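Long-range contacts in chitin oligosaccahride binding protein NagB1 (Paenibacillus sp. FPU-7, PDB 7EHP), which binds short chitin oligosaccharides such as N,N'-diacetylchitobiose, probably as the extracellular solute-binding component of an ABC-type sugar importer: residues Phe155-Ala159 with Gly235-Phe241; Tyr308-Lys314 with Ala325-Leu331; Thr2-Thr8 with Arg36-Val42. All coordinates share one frame. Numbering follows the deposited sequence.

Interaction 1: Phe155-Ala159 with Gly235-Phe241; sequences FVPFA and GRAAMMF
Both segments turn a corner in the middle of this parallel pairing, at Pro157-Phe158 in one and at Ala238 in the other. Pro157 (phi/psi -62/-57) and Ala238 (-74/-31) leave extended geometry together, so the ladder bends without coming apart. The register is Val156-Ala237 (CA-CA 4.4 Å), Pro157-Ala238 (5.2 Å) and Phe158-Met239 (4.8 Å). Before the corner, Val156 N donates to Arg236 O (3.0 Å) and Ala238 N to Val156 O (2.9 Å). At the corner, Met239 N makes a weak bond to Pro157 O (2.9 Å). Beyond it, Ala159 N donates to Met239 O (2.8 Å). One water then carries the pairing on: it donates to Ala159 O (2.6 Å) and accepts from Phe241 N (2.9 Å).

Phe158 (chi1 m) and Met239 (m, t, m) share one face of the sheet. Met239 CE lies over the Phe158 ring, 4.0 Å from its centroid, in a CH-pi contact; Met239 SD sits obliquely, 4.4 Å from the centroid of the Phe158 ring, a Met-aromatic contact. On the other face Ala159 CB meets Ala237 CB at 3.5 Å. Gly235 (phi 78°) is the C-prime residue of the Schellman motif ending helix 225-233. Strand 237-243 also pairs antiparallel with strand 109-125, so it lies between strands 156-159 and 109-125 in the mixed sheet of a periplasmic-binding-protein fold.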
# COMPACT_ATOMS: atom_id res chain seq x y z
N PHE A 155 18.94 2.20 -19.55
CA PHE A 155 17.96 2.45 -18.50
C PHE A 155 17.67 1.17 -17.73
O PHE A 155 17.66 0.08 -18.31
CB PHE A 155 16.67 3.02 -19.09
CG PHE A 155 16.85 4.36 -19.73
CD1 PHE A 155 16.99 5.50 -18.95
CD2 PHE A 155 16.94 4.49 -21.10
CE1 PHE A 155 17.17 6.74 -19.53
CE2 PHE A 155 17.12 5.73 -21.69
CZ PHE A 155 17.23 6.86 -20.90
N VAL A 156 17.47 1.30 -16.43
CA VAL A 156 16.87 0.20 -15.68
C VAL A 156 15.41 0.09 -16.09
O VAL A 156 14.71 1.11 -16.09
CB VAL A 156 17.01 0.45 -14.16
CG1 VAL A 156 16.21 -0.58 -13.37
CG2 VAL A 156 18.46 0.41 -13.75
N PRO A 157 14.91 -1.07 -16.51
CA PRO A 157 13.49 -1.15 -16.87
C PRO A 157 12.57 -0.83 -15.70
O PRO A 157 11.74 0.08 -15.79
CB PRO A 157 13.35 -2.60 -17.34
CG PRO A 157 14.73 -2.90 -17.91
CD PRO A 157 15.63 -2.31 -16.84
N PHE A 158 12.70 -1.57 -14.59
CA PHE A 158 11.87 -1.35 -13.40
C PHE A 158 12.79 -0.98 -12.25
O PHE A 158 13.52 -1.83 -11.74
CB PHE A 158 11.07 -2.61 -13.02
CG PHE A 158 9.85 -2.86 -13.87
CD1 PHE A 158 8.68 -2.16 -13.65
CD2 PHE A 158 9.86 -3.86 -14.84
CE1 PHE A 158 7.56 -2.39 -14.43
CE2 PHE A 158 8.74 -4.12 -15.61
CZ PHE A 158 7.58 -3.39 -15.41
N ALA A 159 12.75 0.29 -11.83
CA ALA A 159 13.35 0.66 -10.55
C ALA A 159 12.77 -0.22 -9.46
O ALA A 159 11.55 -0.42 -9.40
CB ALA A 159 13.08 2.14 -10.24
N GLY A 235 15.55 9.71 -13.03
CA GLY A 235 15.63 9.42 -14.45
C GLY A 235 16.49 8.25 -14.85
O GLY A 235 16.84 8.12 -16.03
N ARG A 236 16.84 7.37 -13.91
CA ARG A 236 17.67 6.22 -14.24
C ARG A 236 16.86 4.99 -14.61
O ARG A 236 17.42 4.03 -15.15
CB ARG A 236 18.60 5.88 -13.07
CG ARG A 236 19.53 7.01 -12.73
CD ARG A 236 20.57 6.61 -11.73
NE ARG A 236 20.18 6.99 -10.38
CZ ARG A 236 19.84 6.10 -9.45
NH1 ARG A 236 19.85 4.81 -9.76
NH2 ARG A 236 19.49 6.50 -8.23
N ALA A 237 15.56 4.99 -14.35
CA ALA A 237 14.71 3.85 -14.65
C ALA A 237 13.53 4.31 -15.47
O ALA A 237 12.98 5.39 -15.23
CB ALA A 237 14.22 3.17 -13.37
N ALA A 238 13.13 3.47 -16.44
CA ALA A 238 11.99 3.81 -17.29
C ALA A 238 10.67 3.66 -16.55
O ALA A 238 9.69 4.37 -16.86
CB ALA A 238 12.00 2.94 -18.55
N MET A 239 10.59 2.74 -15.60
CA MET A 239 9.35 2.39 -14.93
C MET A 239 9.65 2.08 -13.48
O MET A 239 10.81 1.86 -13.09
CB MET A 239 8.66 1.18 -15.59
CG MET A 239 8.37 1.33 -17.08
SD MET A 239 7.66 -0.19 -17.77
CE MET A 239 9.19 -1.10 -18.01
N MET A 240 8.59 2.05 -12.68
CA MET A 240 8.65 1.66 -11.27
C MET A 240 7.26 1.20 -10.87
O MET A 240 6.32 2.00 -10.94
CB MET A 240 9.07 2.84 -10.40
CG MET A 240 8.99 2.55 -8.91
SD MET A 240 9.62 3.94 -7.95
CE MET A 240 8.18 5.02 -7.96
N PHE A 241 7.13 -0.04 -10.42
CA PHE A 241 5.87 -0.50 -9.86
C PHE A 241 5.79 -0.04 -8.40
O PHE A 241 6.68 -0.33 -7.60
CB PHE A 241 5.74 -2.03 -9.95
CG PHE A 241 4.37 -2.55 -9.64
CD1 PHE A 241 3.93 -2.64 -8.33
CD2 PHE A 241 3.51 -2.98 -10.65
CE1 PHE A 241 2.65 -3.12 -8.03
CE2 PHE A 241 2.22 -3.47 -10.36
CZ PHE A 241 1.79 -3.53 -9.05
O HOH W 1 9.46 -1.78 -9.94

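Interaction 2: Tyr308-Lys314 with Ala325-Leu331; sequences YSEEMQK and AMKLSDL
Gln313, on the first turns of helix 310-320, holds the irregular segment 325-331 through its side-chain carbonyl. With chi1 and chi2 both m, Gln313 OE1 accepts from Met326 N (3.1 Å) and, weakly, from Ala325 N (2.8 Å). Gln313 NE2 donates to Thr115 O. Ser309 is the N-cap: its OG (chi1 p) accepts from Met312 N at 3.1 Å and also bonds Ile306 O. The arrangement is a helix-to-loop contact, with the loop between strand 323-324 and helix 336-344 laid along the start of helix 310-320. CA-CA spacings are 7.5 Å for Gln313-Met326 and 6.4 Å for Glu310-Leu328. Glu310 OE2 accepts from Ser329 N (3.2 Å) and pairs with Lys314 NZ one turn on (2.8 Å), a salt bridge within the helix. Ser329, which is poorly ordered, donates weakly from OG to Glu310 OE1 (3.3 Å). Leu328 CD1 approaches Gln313 CB at 4.1 Å, and Leu328 CD2 approaches Lys314 CG at 4.0 Å. Met326 CE rests 3.7 Å from Tyr308 CB, while Tyr308 OH bonds Leu113 O.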
# COMPACT_ATOMS: atom_id res chain seq x y z
N TYR A 308 -10.55 13.49 8.98
CA TYR A 308 -11.52 12.97 8.03
C TYR A 308 -12.50 14.08 7.64
O TYR A 308 -13.69 14.05 7.90
CB TYR A 308 -12.22 11.75 8.61
CG TYR A 308 -11.24 10.67 8.96
CD1 TYR A 308 -10.73 9.83 7.97
CD2 TYR A 308 -10.80 10.48 10.27
CE1 TYR A 308 -9.81 8.85 8.27
CE2 TYR A 308 -9.88 9.50 10.58
CZ TYR A 308 -9.39 8.68 9.58
OH TYR A 308 -8.49 7.69 9.87
N SER A 309 -11.93 15.07 6.97
CA SER A 309 -12.67 16.24 6.52
C SER A 309 -12.28 16.50 5.08
O SER A 309 -11.21 16.09 4.62
CB SER A 309 -12.35 17.48 7.37
OG SER A 309 -11.02 17.91 7.08
N GLU A 310 -13.14 17.23 4.38
CA GLU A 310 -12.81 17.55 3.00
C GLU A 310 -11.60 18.46 2.93
O GLU A 310 -10.80 18.35 1.97
CB GLU A 310 -14.04 18.14 2.30
CG GLU A 310 -13.77 18.68 0.91
CD GLU A 310 -15.00 18.71 0.03
OE1 GLU A 310 -16.01 18.06 0.39
OE2 GLU A 310 -14.96 19.40 -1.01
N GLU A 311 -11.39 19.30 3.95
CA GLU A 311 -10.21 20.16 3.99
C GLU A 311 -8.93 19.32 3.98
O GLU A 311 -8.00 19.58 3.21
CB GLU A 311 -10.24 21.07 5.22
CG GLU A 311 -8.87 21.71 5.50
CD GLU A 311 -8.78 22.41 6.84
OE1 GLU A 311 -9.70 22.27 7.68
OE2 GLU A 311 -7.77 23.10 7.07
N MET A 312 -8.85 18.32 4.86
CA MET A 312 -7.58 17.61 4.94
C MET A 312 -7.43 16.62 3.78
O MET A 312 -6.33 16.45 3.26
CB MET A 312 -7.46 16.92 6.29
CG MET A 312 -7.25 17.88 7.46
SD MET A 312 -5.72 18.82 7.29
CE MET A 312 -5.96 20.21 8.42
N GLN A 313 -8.54 15.99 3.36
CA GLN A 313 -8.51 15.11 2.20
C GLN A 313 -8.03 15.86 0.96
O GLN A 313 -7.21 15.34 0.19
CB GLN A 313 -9.90 14.53 1.96
CG GLN A 313 -10.32 13.51 2.99
CD GLN A 313 -9.70 12.14 2.74
OE1 GLN A 313 -10.15 11.39 1.87
NE2 GLN A 313 -8.66 11.82 3.50
N LYS A 314 -8.55 17.07 0.73
CA LYS A 314 -8.09 17.85 -0.42
C LYS A 314 -6.63 18.27 -0.26
O LYS A 314 -5.86 18.25 -1.24
CB LYS A 314 -8.95 19.10 -0.61
CG LYS A 314 -10.26 18.87 -1.34
CD LYS A 314 -11.07 20.17 -1.38
CE LYS A 314 -12.11 20.14 -2.48
NZ LYS A 314 -13.15 21.18 -2.24
N ALA A 325 -9.91 8.99 0.43
CA ALA A 325 -10.75 7.88 0.85
C ALA A 325 -12.21 8.28 1.02
O ALA A 325 -13.07 7.39 1.08
CB ALA A 325 -10.23 7.28 2.16
N MET A 326 -12.53 9.58 1.08
CA MET A 326 -13.91 10.04 1.26
C MET A 326 -14.46 10.68 -0.01
O MET A 326 -13.74 10.95 -0.98
CB MET A 326 -14.02 11.02 2.45
CG MET A 326 -13.16 10.66 3.67
SD MET A 326 -13.03 11.92 4.97
CE MET A 326 -14.59 11.76 5.80
N LYS A 327 -15.77 10.90 -0.01
CA LYS A 327 -16.43 11.58 -1.13
C LYS A 327 -16.14 13.07 -1.07
O LYS A 327 -16.32 13.71 -0.03
CB LYS A 327 -17.94 11.33 -1.09
CG LYS A 327 -18.35 9.86 -1.02
CD LYS A 327 -19.60 9.57 -1.87
CE LYS A 327 -20.13 8.14 -1.70
NZ LYS A 327 -20.83 7.91 -0.40
N LEU A 328 -15.69 13.64 -2.20
CA LEU A 328 -15.27 15.03 -2.29
C LEU A 328 -16.22 15.85 -3.17
O LEU A 328 -16.87 15.31 -4.08
CB LEU A 328 -13.85 15.15 -2.84
CG LEU A 328 -12.70 15.18 -1.83
CD1 LEU A 328 -12.74 13.96 -0.93
CD2 LEU A 328 -11.39 15.23 -2.55
N SER A 329 -16.26 17.16 -2.91
CA SER A 329 -17.12 18.07 -3.66
C SER A 329 -16.44 18.55 -4.94
O SER A 329 -17.07 18.60 -6.00
CB SER A 329 -17.51 19.29 -2.81
OG SER A 329 -18.40 18.96 -1.75
N ASP A 330 -15.15 18.89 -4.86
CA ASP A 330 -14.45 19.57 -5.94
C ASP A 330 -13.40 18.68 -6.59
O ASP A 330 -13.53 18.35 -7.78
CB ASP A 330 -13.83 20.87 -5.39
CG ASP A 330 -13.41 21.84 -6.48
OD1 ASP A 330 -13.00 21.38 -7.56
OD2 ASP A 330 -13.52 23.06 -6.26
N LEU A 331 -12.35 18.30 -5.86
CA LEU A 331 -11.34 17.34 -6.31
C LEU A 331 -10.68 17.73 -7.65
O LEU A 331 -9.94 16.94 -8.24
CB LEU A 331 -11.97 15.93 -6.39
CG LEU A 331 -11.21 14.66 -6.82
CD1 LEU A 331 -11.50 13.48 -5.91
CD2 LEU A 331 -11.55 14.29 -8.26

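Interaction 3: Thr2-Thr8 with Arg36-Val42; sequences TVSLRHT and RVELEGV
This is a parallel strand pair, strand 3-7 beside strand 37-41, at the N-terminal end of the chain. The segments run in step from Thr2-Arg36 to Thr8-Val42, with CA-CA 5.0 Å at Val3-Val37, 4.8 Å at Leu5-Leu39 and 5.0 Å at Thr8-Val42. The strand axes approach to 4.7 Å at a crossing angle of -26°. Val3 N donates to Arg36 O (3.1 Å), Glu38 N to Val3 O (3.0 Å), Leu5 N to Glu38 O (3.1 Å), Glu40 N to Leu5 O (3.0 Å), His7 N to Glu40 O (3.0 Å) and Val42 N to His7 O (2.9 Å). Helix 15-31 connects the strands as a beta-alpha-beta unit, a building block of this fold, and packs on the face with Val37, Leu39 and His7. There Leu5 CB meets Leu39 CD2 at 3.7 Å. The His7 ring (chi1 p) lies with its face 3.5 Å, centroid to CA, from Gly41; a CB on Gly41 would clash with it. The other face is polar. Arg6 (chi1 t, then p, p) forms a salt bridge to Glu40 OE2 through NE (2.9 Å) and NH2 (2.7 Å). Arg6 NH2 also pairs with Glu55. The Thr8 side chain lies about 5 Å from a bound NAG and bonds Asp66 through OG1.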
# COMPACT_ATOMS: atom_id res chain seq x y z
N THR A 2 1.06 12.74 25.83
CA THR A 2 0.14 12.24 26.85
C THR A 2 -1.07 11.55 26.20
O THR A 2 -1.58 10.58 26.74
CB THR A 2 -0.33 13.35 27.78
OG1 THR A 2 0.82 14.03 28.31
CG2 THR A 2 -1.16 12.78 28.93
N VAL A 3 -1.51 12.05 25.05
CA VAL A 3 -2.34 11.27 24.13
C VAL A 3 -1.46 10.89 22.94
O VAL A 3 -1.05 11.76 22.16
CB VAL A 3 -3.59 12.03 23.67
CG1 VAL A 3 -4.18 11.37 22.43
CG2 VAL A 3 -4.63 12.08 24.78
N SER A 4 -1.15 9.60 22.81
CA SER A 4 -0.18 9.14 21.83
C SER A 4 -0.82 8.98 20.46
O SER A 4 -1.94 8.47 20.33
CB SER A 4 0.44 7.81 22.28
OG SER A 4 -0.56 6.95 22.79
N LEU A 5 -0.10 9.43 19.43
CA LEU A 5 -0.56 9.36 18.05
C LEU A 5 0.55 8.68 17.26
O LEU A 5 1.54 9.33 16.91
CB LEU A 5 -0.88 10.74 17.48
CG LEU A 5 -1.83 10.77 16.27
CD1 LEU A 5 -2.32 12.19 15.95
CD2 LEU A 5 -1.24 10.13 15.03
N ARG A 6 0.38 7.39 16.97
CA ARG A 6 1.39 6.62 16.24
C ARG A 6 1.16 6.74 14.74
O ARG A 6 0.07 6.45 14.24
CB ARG A 6 1.34 5.16 16.67
CG ARG A 6 2.09 4.21 15.73
CD ARG A 6 3.58 4.21 15.99
NE ARG A 6 3.91 4.03 17.40
CZ ARG A 6 3.81 2.90 18.09
NH1 ARG A 6 3.39 1.77 17.52
NH2 ARG A 6 4.15 2.88 19.37
N HIS A 7 2.19 7.17 14.02
CA HIS A 7 2.10 7.32 12.57
C HIS A 7 3.38 6.77 11.95
O HIS A 7 4.38 6.53 12.62
CB HIS A 7 1.94 8.79 12.19
CG HIS A 7 3.15 9.61 12.51
ND1 HIS A 7 4.21 9.72 11.64
CD2 HIS A 7 3.52 10.27 13.63
CE1 HIS A 7 5.16 10.45 12.19
NE2 HIS A 7 4.76 10.80 13.40
N THR A 8 3.35 6.61 10.62
CA THR A 8 4.51 6.07 9.91
C THR A 8 5.14 7.09 8.97
O THR A 8 5.92 6.70 8.09
CB THR A 8 4.11 4.82 9.13
OG1 THR A 8 3.14 5.16 8.14
CG2 THR A 8 3.52 3.78 10.07
N ARG A 36 -2.37 17.36 25.45
CA ARG A 36 -1.02 17.37 24.89
C ARG A 36 -0.89 16.14 23.99
O ARG A 36 -0.98 15.00 24.46
CB ARG A 36 0.00 17.40 26.02
CG ARG A 36 -0.19 18.70 26.86
CD ARG A 36 0.84 18.92 27.96
NE ARG A 36 0.96 17.76 28.83
CZ ARG A 36 2.11 17.20 29.16
NH1 ARG A 36 3.26 17.70 28.69
NH2 ARG A 36 2.13 16.14 29.97
N VAL A 37 -0.74 16.37 22.68
CA VAL A 37 -0.66 15.29 21.70
C VAL A 37 0.80 14.98 21.44
O VAL A 37 1.61 15.89 21.23
CB VAL A 37 -1.39 15.63 20.40
CG1 VAL A 37 -1.13 14.54 19.33
CG2 VAL A 37 -2.90 15.79 20.66
N GLU A 38 1.14 13.70 21.47
CA GLU A 38 2.53 13.26 21.44
C GLU A 38 2.65 12.36 20.20
O GLU A 38 2.28 11.18 20.21
CB GLU A 38 2.82 12.59 22.83
CG GLU A 38 4.00 11.65 23.12
CD GLU A 38 5.37 12.33 23.15
OE1 GLU A 38 6.37 11.61 22.88
OE2 GLU A 38 5.47 13.55 23.43
N LEU A 39 3.08 12.96 19.09
CA LEU A 39 3.29 12.22 17.86
C LEU A 39 4.50 11.31 18.00
O LEU A 39 5.53 11.71 18.55
CB LEU A 39 3.52 13.18 16.70
CG LEU A 39 2.33 13.96 16.14
CD1 LEU A 39 2.84 14.94 15.11
CD2 LEU A 39 1.33 13.01 15.49
N GLU A 40 4.38 10.07 17.51
CA GLU A 40 5.49 9.12 17.49
C GLU A 40 5.51 8.48 16.11
O GLU A 40 4.57 7.76 15.74
CB GLU A 40 5.37 8.06 18.59
CG GLU A 40 6.49 6.99 18.51
CD GLU A 40 6.30 5.82 19.44
OE1 GLU A 40 7.31 5.34 19.99
OE2 GLU A 40 5.14 5.35 19.64
N GLY A 41 6.57 8.73 15.34
CA GLY A 41 6.71 8.14 14.03
C GLY A 41 7.55 6.87 14.09
O GLY A 41 8.64 6.86 14.66
N VAL A 42 7.02 5.80 13.52
CA VAL A 42 7.70 4.52 13.46
C VAL A 42 7.65 4.05 12.01
O VAL A 42 6.59 4.12 11.38
CB VAL A 42 7.05 3.49 14.41
CG1 VAL A 42 7.68 2.11 14.25
CG2 VAL A 42 7.15 3.96 15.87

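Interaction 1 is the most buried of the three; interactions 2 and 3 are partly buried and reach the surface. Interactions 1 and 3 are both parallel pairings in the same mixed sheet, yet their centres lie 36 Å apart. Interaction 3 is a regular ladder with a salt bridge on one face. Interaction 1 is bent, and its side chains meet through apolar and Met-aromatic contacts. Interaction 2 pairs no strands: its cross-segment bonds run from loop donors to helix side-chain acceptors. It lies nearer interaction 3, about 9 Å between nearest atoms. The side chain of Thr8 in interaction 3 comes closer to a bound NAG than those of Ala325 or Phe241.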